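Side-chain contacts in enoyl-acyl carrier protein reductase (Uncultured bacterium, PDB 6KIA), which probably reduces the enoyl double bond of acyl-carrier-protein-bound fatty acid intermediates with NADH, and is a triclosan-resistance protein of a soil metagenome: residues I291-N294 / S295-I298; I375-G378 / T379-I383; D391-V394 / T395-L398; A400-L403 / E404-P408. One frame throughout, in Å; residues are numbered along the deposited sequence.

How the contacts relate
All four contacts are local; contact 1 touches the dinucleotide, and contacts 3 and 4 pack behind it on one helix. Contact 1 binds NADH directly through its backbone and hydroxyls. Helix 394-413 carries contacts 3 and 4 in succession, their centres 15 Å apart, and each touches contact 1: CD of Arg-292 packs on OG1 of Thr-395 at 3.5 Å, and CD1 of Ile-291 on CD1 of Leu-403 at 3.4 Å. The side chain of Leu-403 comes within about 6 Å of the cofactor, that of Thr-395 within about 11 Å. Contact 2, on the preceding helix 370-385, stands apart, its nearest atoms about 7 Å from contact 1 and about 6 Å from contact 3.

Contact 1 (I291-N294 / S295-I298); sequences IRTN and SSDI. With NAI (1,4-dihydronicotinamide adenine dinucleotide), chain D.
Ser-296 and Ile-291 meet at the tight centre of this turn, where OG of Ser-296 gives its proton to O of Ile-291 at 2.6 Å, the donor a little off the carbonyl plane. The same OG accepts N-H of Thr-293 at 3.1 Å and, weakly, the carboxamide N7N of NADH. This one hydroxyl therefore ties two backbone groups to the nicotinamide, and its donation to Ile-291 leaves it turned to accept from the other two. Ile-291 completes the grip on the carboxamide: its N-H runs almost straight to O7N of the cofactor (3.1 Å, 176°). At the pyrophosphate, O2N on the nicotinamide side receives two hydroxyl protons, from OG1 of Thr-293 at 2.6 Å and from OG of Ser-295 at 2.8 Å. With chi1 at 67°, OG1 of Thr-293 sits between its own N and carbonyl carbon, where it also accepts N-H of Ser-295.

The side away from the cofactor is looser. OD1 of Asp-297 lies over the centre of the Arg-292 guanidinium, 3.3 Å from NH2, with the two planes only 20° apart; this salt bridge rests on charge alone, since no N-H points at the oxygen. Arg-31 is the stronger partner of that carboxylate. Water enters here, accepting from NE of Arg-292 in the guanidinium plane, and a second water links O of Asn-294 to N of Ile-298.

The turn belongs to the loop between strand 283-287 and helix 309-315, and helix 394-413 packs against Ile-291 and Arg-292.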
ATOM      1  N   ILE A 291      -5.288   4.770   4.705  1.00 16.67           N
ATOM      2  CA  ILE A 291      -4.820   6.140   4.853  1.00 16.69           C
ATOM      3  C   ILE A 291      -4.915   6.852   3.512  1.00 19.95           C
ATOM      4  O   ILE A 291      -5.300   6.251   2.512  1.00 19.66           O
ATOM      5  CB  ILE A 291      -3.374   6.214   5.397  1.00 16.60           C
ATOM      6  CG1 ILE A 291      -2.401   5.445   4.503  1.00 17.50           C
ATOM      7  CG2 ILE A 291      -3.275   5.676   6.833  1.00 21.89           C
ATOM      8  CD1 ILE A 291      -0.977   5.748   4.886  1.00 20.88           C
ATOM      9  N   ARG A 292      -4.610   8.148   3.485  1.00 19.64           N
ATOM     10  CA  ARG A 292      -4.565   8.850   2.214  1.00 20.70           C
ATOM     11  C   ARG A 292      -3.124   9.068   1.750  1.00 20.74           C
ATOM     12  O   ARG A 292      -2.322   9.742   2.413  1.00 20.94           O
ATOM     13  CB  ARG A 292      -5.325  10.173   2.303  1.00 23.57           C
ATOM     14  CG  ARG A 292      -6.811   9.922   2.485  1.00 24.71           C
ATOM     15  CD  ARG A 292      -7.638  11.194   2.371  1.00 34.21           C
ATOM     16  NE  ARG A 292      -7.943  11.544   0.986  1.00 43.27           N
ATOM     17  CZ  ARG A 292      -7.383  12.555   0.328  1.00 44.84           C
ATOM     18  NH1 ARG A 292      -6.485  13.328   0.930  1.00 37.15           N
ATOM     19  NH2 ARG A 292      -7.728  12.798  -0.932  1.00 50.45           N
ATOM     20  N   THR A 293      -2.803   8.420   0.635  1.00 19.63           N
ATOM     21  CA  THR A 293      -1.515   8.522  -0.044  1.00 18.11           C
ATOM     22  C   THR A 293      -1.752   8.770  -1.525  1.00 24.21           C
ATOM     23  O   THR A 293      -2.900   8.842  -1.977  1.00 22.63           O
ATOM     24  CB  THR A 293      -0.702   7.226   0.068  1.00 17.36           C
ATOM     25  OG1 THR A 293      -1.381   6.219  -0.685  1.00 17.44           O
ATOM     26  CG2 THR A 293      -0.510   6.770   1.504  1.00 19.54           C
ATOM     27  N   ASN A 294      -0.676   8.859  -2.304  1.00 21.96           N
ATOM     28  CA  ASN A 294      -0.815   8.932  -3.762  1.00 21.58           C
ATOM     29  C   ASN A 294      -1.615   7.758  -4.333  1.00 22.63           C
ATOM     30  O   ASN A 294      -2.385   7.930  -5.285  1.00 27.52           O
ATOM     31  CB  ASN A 294       0.560   8.977  -4.440  1.00 24.20           C
ATOM     32  CG  ASN A 294       1.280  10.290  -4.218  1.00 30.63           C
ATOM     33  OD1 ASN A 294       0.794  11.182  -3.513  1.00 34.19           O
ATOM     34  ND2 ASN A 294       2.465  10.414  -4.814  1.00 30.72           N
ATOM     35  N   SER A 295      -1.475   6.566  -3.752  1.00 25.45           N
ATOM     36  CA  SER A 295      -2.136   5.401  -4.346  1.00 22.21           C
ATOM     37  C   SER A 295      -3.593   5.234  -3.881  1.00 30.14           C
ATOM     38  O   SER A 295      -4.384   4.556  -4.531  1.00 31.91           O
ATOM     39  CB  SER A 295      -1.359   4.117  -4.018  1.00 22.50           C
ATOM     40  OG  SER A 295      -1.708   3.613  -2.724  1.00 38.54           O
ATOM     41  N   SER A 296      -3.976   5.872  -2.786  1.00 23.26           N
ATOM     42  CA  SER A 296      -5.343   5.674  -2.310  1.00 21.74           C
ATOM     43  C   SER A 296      -6.228   6.906  -2.415  1.00 27.66           C
ATOM     44  O   SER A 296      -7.408   6.835  -2.081  1.00 25.92           O
ATOM     45  CB  SER A 296      -5.318   5.155  -0.866  1.00 23.94           C
ATOM     46  OG  SER A 296      -4.751   6.111   0.009  1.00 20.24           O
ATOM     47  N   ASP A 297      -5.672   8.022  -2.881  1.00 26.72           N
ATOM     48  CA  ASP A 297      -6.433   9.280  -2.971  1.00 36.27           C
ATOM     49  C   ASP A 297      -7.709   9.182  -3.795  1.00 37.02           C
ATOM     50  O   ASP A 297      -8.675   9.892  -3.525  1.00 37.27           O
ATOM     51  CB  ASP A 297      -5.583  10.409  -3.558  1.00 37.10           C
ATOM     52  CG  ASP A 297      -4.805  11.173  -2.497  1.00 35.98           C
ATOM     53  OD1 ASP A 297      -5.048  10.970  -1.286  1.00 37.09           O
ATOM     54  OD2 ASP A 297      -3.954  12.002  -2.884  1.00 35.75           O
ATOM     55  N   ILE A 298      -7.697   8.338  -4.815  1.00 36.11           N
ATOM     56  CA  ILE A 298      -8.839   8.216  -5.705  1.00 41.93           C
ATOM     57  C   ILE A 298      -9.996   7.449  -5.071  1.00 39.83           C
ATOM     58  O   ILE A 298     -11.149   7.618  -5.475  1.00 42.19           O
ATOM     59  CB  ILE A 298      -8.456   7.521  -7.020  1.00 49.55           C
ATOM     60  CG1 ILE A 298      -7.903   6.123  -6.743  1.00 51.39           C
ATOM     61  CG2 ILE A 298      -7.446   8.353  -7.788  1.00 55.03           C
ATOM     62  CD1 ILE A 298      -7.689   5.295  -7.986  1.00 56.42           C
TER
HETATM   63  PA  NAI D 501       2.639   5.330  -2.900  1.00 17.93           P
HETATM   64  O1A NAI D 501       3.526   6.270  -2.142  1.00 20.84           O
HETATM   65  O2A NAI D 501       2.054   5.838  -4.203  1.00 21.45           O
HETATM   66  O5B NAI D 501       3.459   3.985  -3.114  1.00 18.27           O
HETATM   67  C5B NAI D 501       3.222   3.194  -4.260  1.00 19.72           C
HETATM   68  C4B NAI D 501       4.496   2.300  -4.355  1.00 18.77           C
HETATM   69  O4B NAI D 501       4.214   1.315  -5.520  1.00 18.65           O
HETATM   70  C3B NAI D 501       5.555   2.963  -4.654  1.00 20.23           C
HETATM   71  O3B NAI D 501       6.752   2.476  -3.921  1.00 21.64           O
HETATM   72  C2B NAI D 501       5.750   2.738  -6.281  1.00 22.04           C
HETATM   73  O2B NAI D 501       7.141   3.052  -6.656  1.00 20.17           O
HETATM   74  C1B NAI D 501       5.414   1.507  -6.454  1.00 22.62           C
HETATM   75  N9A NAI D 501       4.816   1.287  -7.788  1.00 22.03           N
HETATM   76  C8A NAI D 501       3.686   1.690  -8.395  1.00 20.37           C
HETATM   77  N7A NAI D 501       3.675   1.181  -9.625  1.00 20.25           N
HETATM   78  C5A NAI D 501       4.803   0.449  -9.781  1.00 19.02           C
HETATM   79  C6A NAI D 501       5.219  -0.258 -10.899  1.00 22.06           C
HETATM   80  N6A NAI D 501       4.656  -0.467 -12.204  1.00 24.00           N
HETATM   81  N1A NAI D 501       6.389  -0.916 -10.834  1.00 20.58           N
HETATM   82  C2A NAI D 501       7.144  -0.871  -9.692  1.00 21.94           C
HETATM   83  N3A NAI D 501       6.723  -0.166  -8.575  1.00 23.26           N
HETATM   84  C4A NAI D 501       5.530   0.503  -8.648  1.00 22.89           C
HETATM   85  O3  NAI D 501       1.335   4.876  -1.989  1.00 18.07           O
HETATM   86  PN  NAI D 501       1.262   3.874  -0.727  1.00 18.35           P
HETATM   87  O1N NAI D 501       2.185   4.334   0.360  1.00 17.61           O
HETATM   88  O2N NAI D 501      -0.208   3.907  -0.340  1.00 18.64           O
HETATM   89  O5D NAI D 501       1.681   2.426  -1.248  1.00 17.46           O
HETATM   90  C5D NAI D 501       2.738   1.698  -0.646  1.00 17.38           C
HETATM   91  C4D NAI D 501       2.180   0.317  -0.233  1.00 17.30           C
HETATM   92  O4D NAI D 501       1.336   0.485   0.766  1.00 17.14           O
HETATM   93  C3D NAI D 501       1.357  -0.293  -1.366  1.00 19.92           C
HETATM   94  O3D NAI D 501       1.688  -1.622  -1.594  1.00 17.77           O
HETATM   95  C2D NAI D 501      -0.071  -0.216  -0.781  1.00 20.21           C
HETATM   96  O2D NAI D 501      -0.934  -1.176  -1.487  1.00 17.47           O
HETATM   97  C1D NAI D 501       0.097  -0.458   0.492  1.00 17.16           C
HETATM   98  N1N NAI D 501      -1.022  -0.023   1.327  1.00 18.80           N
HETATM   99  C2N NAI D 501      -1.636   1.199   1.148  1.00 17.06           C
HETATM  100  C3N NAI D 501      -2.743   1.544   1.933  1.00 16.95           C
HETATM  101  C7N NAI D 501      -3.423   2.905   1.785  1.00 21.07           C
HETATM  102  O7N NAI D 501      -4.554   3.091   2.225  1.00 20.70           O
HETATM  103  N7N NAI D 501      -2.720   3.954   1.137  1.00 19.50           N
HETATM  104  C4N NAI D 501      -3.234   0.693   2.913  1.00 19.33           C
HETATM  105  C5N NAI D 501      -2.572  -0.523   3.121  1.00 21.86           C
HETATM  106  C6N NAI D 501      -1.476  -0.872   2.324  1.00 17.91           C
HETATM  107  O   HOH W   1      -9.743   9.630  -0.471  1.00 40.73           O
HETATM  108  O   HOH W   2      -4.816   7.745  -6.172  1.00 37.89           O

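Contact 2 (I375-G378 / T379-I383); sequences IMIG and TSDEI
Thr-379 turns its hydroxyl back onto the carbonyl of Ile-375, one helical turn earlier, and OG1 donates to that O at 2.5 Å. The torsion explains the reach: OG1 lies beside the backbone N (chi1 -57°), so hydroxyl and N-H of Thr-379 face the same oxygen. That O thus takes two protons, the hydroxyl tilted 18° from its carbonyl plane and the N-H standing farther above it. Further backbone bonds, from Ser-380 to Met-376, Asp-381 to Ile-377 and Glu-382 to Gly-378, keep the regular i to i+4 spacing.

Van der Waals contact is slight, and each close pair sets a carbon against an oxygen. CG1 of Ile-375 runs alongside OG1 of Thr-379 at 4.0 Å, and CG2 of Ile-377 lies beside the carboxylate of Asp-381, 3.9 Å from OD2. CG of Glu-382 passes over O of Gly-378 at 3.2 Å.

Polar ends find partners elsewhere in the chain: Glu-382 forms a salt bridge with Lys-345, and OG of Ser-380 is hydrogen-bonded to Glu-303. Tyr-349 of helix 339-351 touches both Met-376 and Thr-379.

The arrangement is that of the middle of an alpha-helix, here helix 370-385, with a threonine hydroxyl bonded to the i-4 carbonyl.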
ATOM      1  N   ILE A 375     -24.173   6.254   0.486  1.00 24.01           N
ATOM      2  CA  ILE A 375     -23.826   6.558   1.868  1.00 20.52           C
ATOM      3  C   ILE A 375     -22.324   6.876   2.049  1.00 26.47           C
ATOM      4  O   ILE A 375     -21.954   7.753   2.848  1.00 24.14           O
ATOM      5  CB  ILE A 375     -24.257   5.412   2.823  1.00 24.85           C
ATOM      6  CG1 ILE A 375     -24.164   5.861   4.279  1.00 24.89           C
ATOM      7  CG2 ILE A 375     -23.479   4.126   2.564  1.00 27.74           C
ATOM      8  CD1 ILE A 375     -24.617   4.812   5.269  1.00 29.85           C
ATOM      9  N   MET A 376     -21.465   6.180   1.313  1.00 22.82           N
ATOM     10  CA  MET A 376     -20.009   6.365   1.467  1.00 23.91           C
ATOM     11  C   MET A 376     -19.569   7.692   0.849  1.00 23.01           C
ATOM     12  O   MET A 376     -18.871   8.489   1.475  1.00 23.48           O
ATOM     13  CB  MET A 376     -19.226   5.218   0.837  1.00 26.43           C
ATOM     14  CG  MET A 376     -17.725   5.415   0.968  1.00 21.33           C
ATOM     15  SD  MET A 376     -16.764   4.007   0.372  1.00 23.72           S
ATOM     16  CE  MET A 376     -17.119   4.118  -1.383  1.00 26.48           C
ATOM     17  N   ILE A 377     -19.981   7.944  -0.386  1.00 21.04           N
ATOM     18  CA  ILE A 377     -19.578   9.183  -1.025  1.00 21.54           C
ATOM     19  C   ILE A 377     -20.270  10.384  -0.379  1.00 29.43           C
ATOM     20  O   ILE A 377     -19.650  11.440  -0.199  1.00 29.88           O
ATOM     21  CB  ILE A 377     -19.888   9.145  -2.531  1.00 24.34           C
ATOM     22  CG1 ILE A 377     -19.232   7.922  -3.164  1.00 31.49           C
ATOM     23  CG2 ILE A 377     -19.505  10.463  -3.211  1.00 28.28           C
ATOM     24  CD1 ILE A 377     -17.749   8.048  -3.352  1.00 37.87           C
ATOM     25  N   GLY A 378     -21.538  10.211  -0.000  1.00 27.34           N
ATOM     26  CA  GLY A 378     -22.265  11.263   0.686  1.00 28.08           C
ATOM     27  C   GLY A 378     -21.589  11.636   1.999  1.00 24.50           C
ATOM     28  O   GLY A 378     -21.370  12.828   2.291  1.00 23.49           O
ATOM     29  N   THR A 379     -21.263  10.616   2.795  1.00 21.38           N
ATOM     30  CA  THR A 379     -20.628  10.853   4.095  1.00 22.10           C
ATOM     31  C   THR A 379     -19.238  11.494   3.934  1.00 25.51           C
ATOM     32  O   THR A 379     -18.885  12.475   4.632  1.00 23.14           O
ATOM     33  CB  THR A 379     -20.526   9.536   4.905  1.00 23.40           C
ATOM     34  OG1 THR A 379     -21.846   8.963   5.071  1.00 23.08           O
ATOM     35  CG2 THR A 379     -19.913   9.793   6.258  1.00 23.50           C
ATOM     36  N   SER A 380     -18.452  10.951   3.009  1.00 21.22           N
ATOM     37  CA  SER A 380     -17.115  11.486   2.770  1.00 23.95           C
ATOM     38  C   SER A 380     -17.175  12.976   2.361  1.00 24.21           C
ATOM     39  O   SER A 380     -16.430  13.829   2.876  1.00 27.34           O
ATOM     40  CB  SER A 380     -16.402  10.640   1.693  1.00 20.18           C
ATOM     41  OG  SER A 380     -15.196  11.259   1.278  1.00 26.21           O
ATOM     42  N   ASP A 381     -18.089  13.290   1.455  1.00 22.32           N
ATOM     43  CA  ASP A 381     -18.283  14.661   0.997  1.00 26.56           C
ATOM     44  C   ASP A 381     -18.692  15.603   2.141  1.00 26.35           C
ATOM     45  O   ASP A 381     -18.160  16.722   2.258  1.00 27.12           O
ATOM     46  CB  ASP A 381     -19.354  14.676  -0.102  1.00 33.23           C
ATOM     47  CG  ASP A 381     -18.813  14.249  -1.465  1.00 41.06           C
ATOM     48  OD1 ASP A 381     -17.650  13.786  -1.564  1.00 42.71           O
ATOM     49  OD2 ASP A 381     -19.592  14.313  -2.436  1.00 43.66           O
ATOM     50  N   GLU A 382     -19.653  15.165   2.965  1.00 22.54           N
ATOM     51  CA  GLU A 382     -20.119  15.962   4.103  1.00 24.15           C
ATOM     52  C   GLU A 382     -18.984  16.298   5.076  1.00 23.74           C
ATOM     53  O   GLU A 382     -18.828  17.456   5.537  1.00 27.76           O
ATOM     54  CB  GLU A 382     -21.236  15.241   4.872  1.00 26.38           C
ATOM     55  CG  GLU A 382     -22.574  15.154   4.160  1.00 41.09           C
ATOM     56  CD  GLU A 382     -23.520  14.151   4.808  1.00 49.41           C
ATOM     57  OE1 GLU A 382     -23.327  13.819   5.997  1.00 53.41           O
ATOM     58  OE2 GLU A 382     -24.469  13.700   4.131  1.00 56.68           O
ATOM     59  N   ILE A 383     -18.181  15.282   5.372  1.00 24.67           N
ATOM     60  CA  ILE A 383     -17.099  15.502   6.326  1.00 20.31           C
ATOM     61  C   ILE A 383     -16.072  16.459   5.716  1.00 23.71           C
ATOM     62  O   ILE A 383     -15.618  17.390   6.377  1.00 23.74           O
ATOM     63  CB  ILE A 383     -16.445  14.200   6.752  1.00 22.98           C
ATOM     64  CG1 ILE A 383     -17.438  13.440   7.638  1.00 19.88           C
ATOM     65  CG2 ILE A 383     -15.149  14.488   7.526  1.00 19.16           C
ATOM     66  CD1 ILE A 383     -17.022  12.036   7.929  1.00 21.58           C
TER

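Contact 3 (D391-V394 / T395-L398); sequences DALV and TDVL
Asp-396 reaches back over the start of helix 394-413 to Leu-393, and its OD2 accepts N-H of Leu-393 at 3.0 Å. The bond is nearly straight at the hydrogen (169°), yet the donor comes from above the carboxylate, 60° out of its plane. Having CG beside its backbone N (chi1 -63°) folds the Asp-396 carboxylate back toward the preceding loop. The return bond, from N of Asp-396 to O of Leu-393, is weak at 3.0 Å because the angle is poor.

The aliphatic part of Leu-393 packs against the same first turn. Its CB lies 3.6 Å from OG1 of Thr-395, the two side chains running side by side, while CD1 comes close to that hydroxyl as well.

Leu-393 occupies the N-cap position and Asp-396 stands three residues on, so the carboxylate-to-N-H bond is the half of a capping box that the side chain of the N3 residue supplies. It ties the loop to the helix, and the negative carboxylate lies near the helix N-terminus, where the helix dipole would be expected to stabilise it.

A turn farther in, Val-394 and Leu-398 point the same way, CG1 of the valine meeting CD1 of the leucine at 3.8 Å. N of Leu-398 bonds to O of Val-394, also at 3.0 Å, the i to i+4 bond of the same pair.

Beyond this shell, NE2 of His-387 is hydrogen-bonded to N of Val-394. Cys-329 of helix 320-331 touches both Val-394 and Val-397, and Arg-292 and Phe-307 lie against Thr-395.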
ATOM      1  N   ASP A 391      -7.733  21.664   1.708  1.00 42.18           N
ATOM      2  CA  ASP A 391      -6.317  21.330   1.585  1.00 50.68           C
ATOM      3  C   ASP A 391      -5.662  21.113   2.947  1.00 49.31           C
ATOM      4  O   ASP A 391      -4.461  20.861   3.038  1.00 52.37           O
ATOM      5  CB  ASP A 391      -5.568  22.431   0.822  1.00 63.41           C
ATOM      6  CG  ASP A 391      -6.107  22.647  -0.585  1.00 74.10           C
ATOM      7  OD1 ASP A 391      -6.760  21.731  -1.132  1.00 73.18           O
ATOM      8  OD2 ASP A 391      -5.872  23.739  -1.148  1.00 82.05           O
ATOM      9  N   ALA A 392      -6.453  21.227   4.010  1.00 38.23           N
ATOM     10  CA  ALA A 392      -5.973  20.940   5.355  1.00 30.84           C
ATOM     11  C   ALA A 392      -7.025  20.095   6.064  1.00 32.01           C
ATOM     12  O   ALA A 392      -7.973  20.617   6.673  1.00 28.16           O
ATOM     13  CB  ALA A 392      -5.682  22.220   6.125  1.00 32.05           C
ATOM     14  N   LEU A 393      -6.847  18.783   5.977  1.00 29.47           N
ATOM     15  CA  LEU A 393      -7.854  17.831   6.425  1.00 24.48           C
ATOM     16  C   LEU A 393      -7.455  17.094   7.686  1.00 21.08           C
ATOM     17  O   LEU A 393      -6.268  16.850   7.938  1.00 21.88           O
ATOM     18  CB  LEU A 393      -8.111  16.798   5.327  1.00 23.24           C
ATOM     19  CG  LEU A 393      -8.564  17.323   3.969  1.00 27.93           C
ATOM     20  CD1 LEU A 393      -8.505  16.187   2.946  1.00 28.81           C
ATOM     21  CD2 LEU A 393      -9.959  17.964   4.062  1.00 24.63           C
ATOM     22  N   VAL A 394      -8.461  16.693   8.454  1.00 17.63           N
ATOM     23  CA  VAL A 394      -8.252  15.802   9.578  1.00 19.51           C
ATOM     24  C   VAL A 394      -7.500  14.531   9.121  1.00 18.33           C
ATOM     25  O   VAL A 394      -6.603  14.027   9.821  1.00 18.52           O
ATOM     26  CB  VAL A 394      -9.606  15.434  10.234  1.00 20.74           C
ATOM     27  CG1 VAL A 394      -9.427  14.303  11.222  1.00 21.95           C
ATOM     28  CG2 VAL A 394     -10.201  16.668  10.962  1.00 20.09           C
ATOM     29  N   THR A 395      -7.872  14.013   7.950  1.00 20.76           N
ATOM     30  CA  THR A 395      -7.231  12.797   7.469  1.00 16.86           C
ATOM     31  C   THR A 395      -5.753  13.006   7.149  1.00 20.71           C
ATOM     32  O   THR A 395      -5.010  12.042   7.131  1.00 21.85           O
ATOM     33  CB  THR A 395      -7.928  12.208   6.234  1.00 22.54           C
ATOM     34  OG1 THR A 395      -7.950  13.176   5.182  1.00 25.79           O
ATOM     35  CG2 THR A 395      -9.350  11.768   6.588  1.00 25.02           C
ATOM     36  N   ASP A 396      -5.346  14.237   6.836  1.00 19.20           N
ATOM     37  CA  ASP A 396      -3.911  14.525   6.634  1.00 21.13           C
ATOM     38  C   ASP A 396      -3.156  14.261   7.957  1.00 22.61           C
ATOM     39  O   ASP A 396      -2.114  13.558   7.997  1.00 21.87           O
ATOM     40  CB  ASP A 396      -3.655  15.978   6.186  1.00 26.02           C
ATOM     41  CG  ASP A 396      -4.282  16.322   4.841  1.00 32.06           C
ATOM     42  OD1 ASP A 396      -4.548  15.413   4.022  1.00 28.84           O
ATOM     43  OD2 ASP A 396      -4.482  17.535   4.587  1.00 34.23           O
ATOM     44  N   VAL A 397      -3.668  14.841   9.039  1.00 19.96           N
ATOM     45  CA  VAL A 397      -3.076  14.661  10.353  1.00 19.32           C
ATOM     46  C   VAL A 397      -3.030  13.167  10.706  1.00 20.44           C
ATOM     47  O   VAL A 397      -1.985  12.626  11.107  1.00 19.94           O
ATOM     48  CB  VAL A 397      -3.873  15.445  11.452  1.00 21.92           C
ATOM     49  CG1 VAL A 397      -3.269  15.211  12.802  1.00 21.40           C
ATOM     50  CG2 VAL A 397      -3.877  16.940  11.126  1.00 22.86           C
ATOM     51  N   LEU A 398      -4.163  12.489  10.523  1.00 17.32           N
ATOM     52  CA  LEU A 398      -4.247  11.101  10.963  1.00 17.13           C
ATOM     53  C   LEU A 398      -3.420  10.137  10.092  1.00 17.03           C
ATOM     54  O   LEU A 398      -2.813   9.188  10.623  1.00 19.59           O
ATOM     55  CB  LEU A 398      -5.703  10.636  11.021  1.00 16.25           C
ATOM     56  CG  LEU A 398      -6.613  11.376  12.033  1.00 16.24           C
ATOM     57  CD1 LEU A 398      -8.027  10.809  11.950  1.00 21.58           C
ATOM     58  CD2 LEU A 398      -6.032  11.259  13.440  1.00 19.76           C
TER

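Contact 4 (A400-L403 / E404-P408); sequences ALVL and EGTGP
Thr-406 and Val-402 meet one turn apart, where OG1 and N of the threonine both donate to O of the valine. The threonine chi1 of 61° sets OG1 between its own N and carbonyl carbon, and from there the hydroxyl reaches O of Val-402 at 3.0 Å. Hydroxyl and N-H come at that oxygen from opposite faces of its carbonyl plane, so one acceptor is held from two sides. The same torsion places CG2 of Thr-406 beside its N, 3.2 Å from O of Val-402. CG1 of Val-402, anti to its own N, leans across to the CG2 methyl at 3.7 Å. Tyr-33 covers both residues from a loop.

These residues lie midway along helix 394-413, which kinks at Pro-408: the proline nitrogen has no proton for the turn before it. The last regular bond before that break joins N of Gly-407 to O of Leu-403 at 3.1 Å.

Around the helix from the threonine, Glu-404 is stretched out, with its first two torsions both anti, and runs alongside Leu-401, pointing the same way. OE1 touches CD2 of that leucine at 3.8 Å, so the carboxylate lies against a methyl; Leu-433 and Met-436 of helix 426-436 add further apolar cover to the glutamate chain, as Leu-313 and Trp-321 do to Leu-401.

Leu-403 has an unusual first torsion, -97°, away from any staggered position, and in this conformation its side chain meets Ile-291 of the cofactor-binding loop.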
ATOM      1  N   ALA A 400      -0.634  10.940   8.579  1.00 19.44           N
ATOM      2  CA  ALA A 400       0.758  11.093   9.058  1.00 16.43           C
ATOM      3  C   ALA A 400       1.005  10.324  10.365  1.00 16.69           C
ATOM      4  O   ALA A 400       2.098   9.764  10.569  1.00 18.35           O
ATOM      5  CB  ALA A 400       1.125  12.571   9.233  1.00 19.16           C
ATOM      6  N   LEU A 401       0.019  10.313  11.268  1.00 16.14           N
ATOM      7  CA  LEU A 401       0.175   9.530  12.507  1.00 16.55           C
ATOM      8  C   LEU A 401       0.328   8.032  12.226  1.00 18.63           C
ATOM      9  O   LEU A 401       1.143   7.337  12.860  1.00 17.47           O
ATOM     10  CB  LEU A 401      -1.030   9.787  13.414  1.00 19.24           C
ATOM     11  CG  LEU A 401      -1.133  11.171  14.061  1.00 18.05           C
ATOM     12  CD1 LEU A 401      -2.181  11.129  15.182  1.00 20.01           C
ATOM     13  CD2 LEU A 401       0.199  11.654  14.629  1.00 19.76           C
ATOM     14  N   VAL A 402      -0.448   7.518  11.275  1.00 18.00           N
ATOM     15  CA  VAL A 402      -0.358   6.095  10.948  1.00 15.92           C
ATOM     16  C   VAL A 402       1.008   5.766  10.317  1.00 15.99           C
ATOM     17  O   VAL A 402       1.582   4.727  10.632  1.00 17.02           O
ATOM     18  CB  VAL A 402      -1.518   5.646  10.015  1.00 16.53           C
ATOM     19  CG1 VAL A 402      -1.313   4.186   9.584  1.00 18.13           C
ATOM     20  CG2 VAL A 402      -2.844   5.768  10.748  1.00 16.64           C
ATOM     21  N   LEU A 403       1.536   6.638   9.465  1.00 18.69           N
ATOM     22  CA  LEU A 403       2.924   6.442   8.982  1.00 19.55           C
ATOM     23  C   LEU A 403       3.905   6.307  10.149  1.00 22.74           C
ATOM     24  O   LEU A 403       4.752   5.344  10.221  1.00 21.25           O
ATOM     25  CB  LEU A 403       3.355   7.614   8.083  1.00 17.11           C
ATOM     26  CG  LEU A 403       3.254   7.451   6.573  1.00 16.55           C
ATOM     27  CD1 LEU A 403       1.908   6.946   6.138  1.00 17.30           C
ATOM     28  CD2 LEU A 403       3.667   8.765   5.855  1.00 20.45           C
ATOM     29  N   GLU A 404       3.786   7.285  11.042  1.00 20.40           N
ATOM     30  CA  GLU A 404       4.649   7.398  12.214  1.00 21.37           C
ATOM     31  C   GLU A 404       4.578   6.164  13.117  1.00 22.45           C
ATOM     32  O   GLU A 404       5.603   5.714  13.643  1.00 24.14           O
ATOM     33  CB  GLU A 404       4.272   8.658  13.014  1.00 21.07           C
ATOM     34  CG  GLU A 404       5.076   8.884  14.271  1.00 34.85           C
ATOM     35  CD  GLU A 404       4.760  10.225  14.929  1.00 43.55           C
ATOM     36  OE1 GLU A 404       3.891  10.965  14.414  1.00 42.07           O
ATOM     37  OE2 GLU A 404       5.401  10.551  15.946  1.00 49.28           O
ATOM     38  N   GLY A 405       3.379   5.600  13.288  1.00 20.65           N
ATOM     39  CA  GLY A 405       3.198   4.453  14.169  1.00 18.74           C
ATOM     40  C   GLY A 405       3.555   3.113  13.535  1.00 18.34           C
ATOM     41  O   GLY A 405       4.118   2.220  14.198  1.00 19.39           O
ATOM     42  N   THR A 406       3.221   2.955  12.262  1.00 16.89           N
ATOM     43  CA  THR A 406       3.488   1.680  11.586  1.00 17.50           C
ATOM     44  C   THR A 406       4.982   1.501  11.361  1.00 19.40           C
ATOM     45  O   THR A 406       5.450   0.362  11.288  1.00 19.84           O
ATOM     46  CB  THR A 406       2.732   1.541  10.236  1.00 20.23           C
ATOM     47  OG1 THR A 406       3.127   2.571   9.315  1.00 19.64           O
ATOM     48  CG2 THR A 406       1.211   1.583  10.476  1.00 17.94           C
ATOM     49  N   GLY A 407       5.723   2.606  11.246  1.00 18.64           N
ATOM     50  CA  GLY A 407       7.174   2.551  11.061  1.00 18.32           C
ATOM     51  C   GLY A 407       7.902   1.653  12.045  1.00 20.30           C
ATOM     52  O   GLY A 407       8.482   0.647  11.669  1.00 18.23           O
ATOM     53  N   PRO A 408       7.886   2.031  13.323  1.00 18.61           N
ATOM     54  CA  PRO A 408       8.556   1.241  14.355  1.00 18.28           C
ATOM     55  C   PRO A 408       7.904  -0.114  14.549  1.00 19.15           C
ATOM     56  O   PRO A 408       8.602  -1.077  14.846  1.00 18.54           O
ATOM     57  CB  PRO A 408       8.448   2.117  15.608  1.00 21.47           C
ATOM     58  CG  PRO A 408       7.414   3.123  15.287  1.00 23.02           C
ATOM     59  CD  PRO A 408       7.452   3.337  13.827  1.00 17.15           C
TER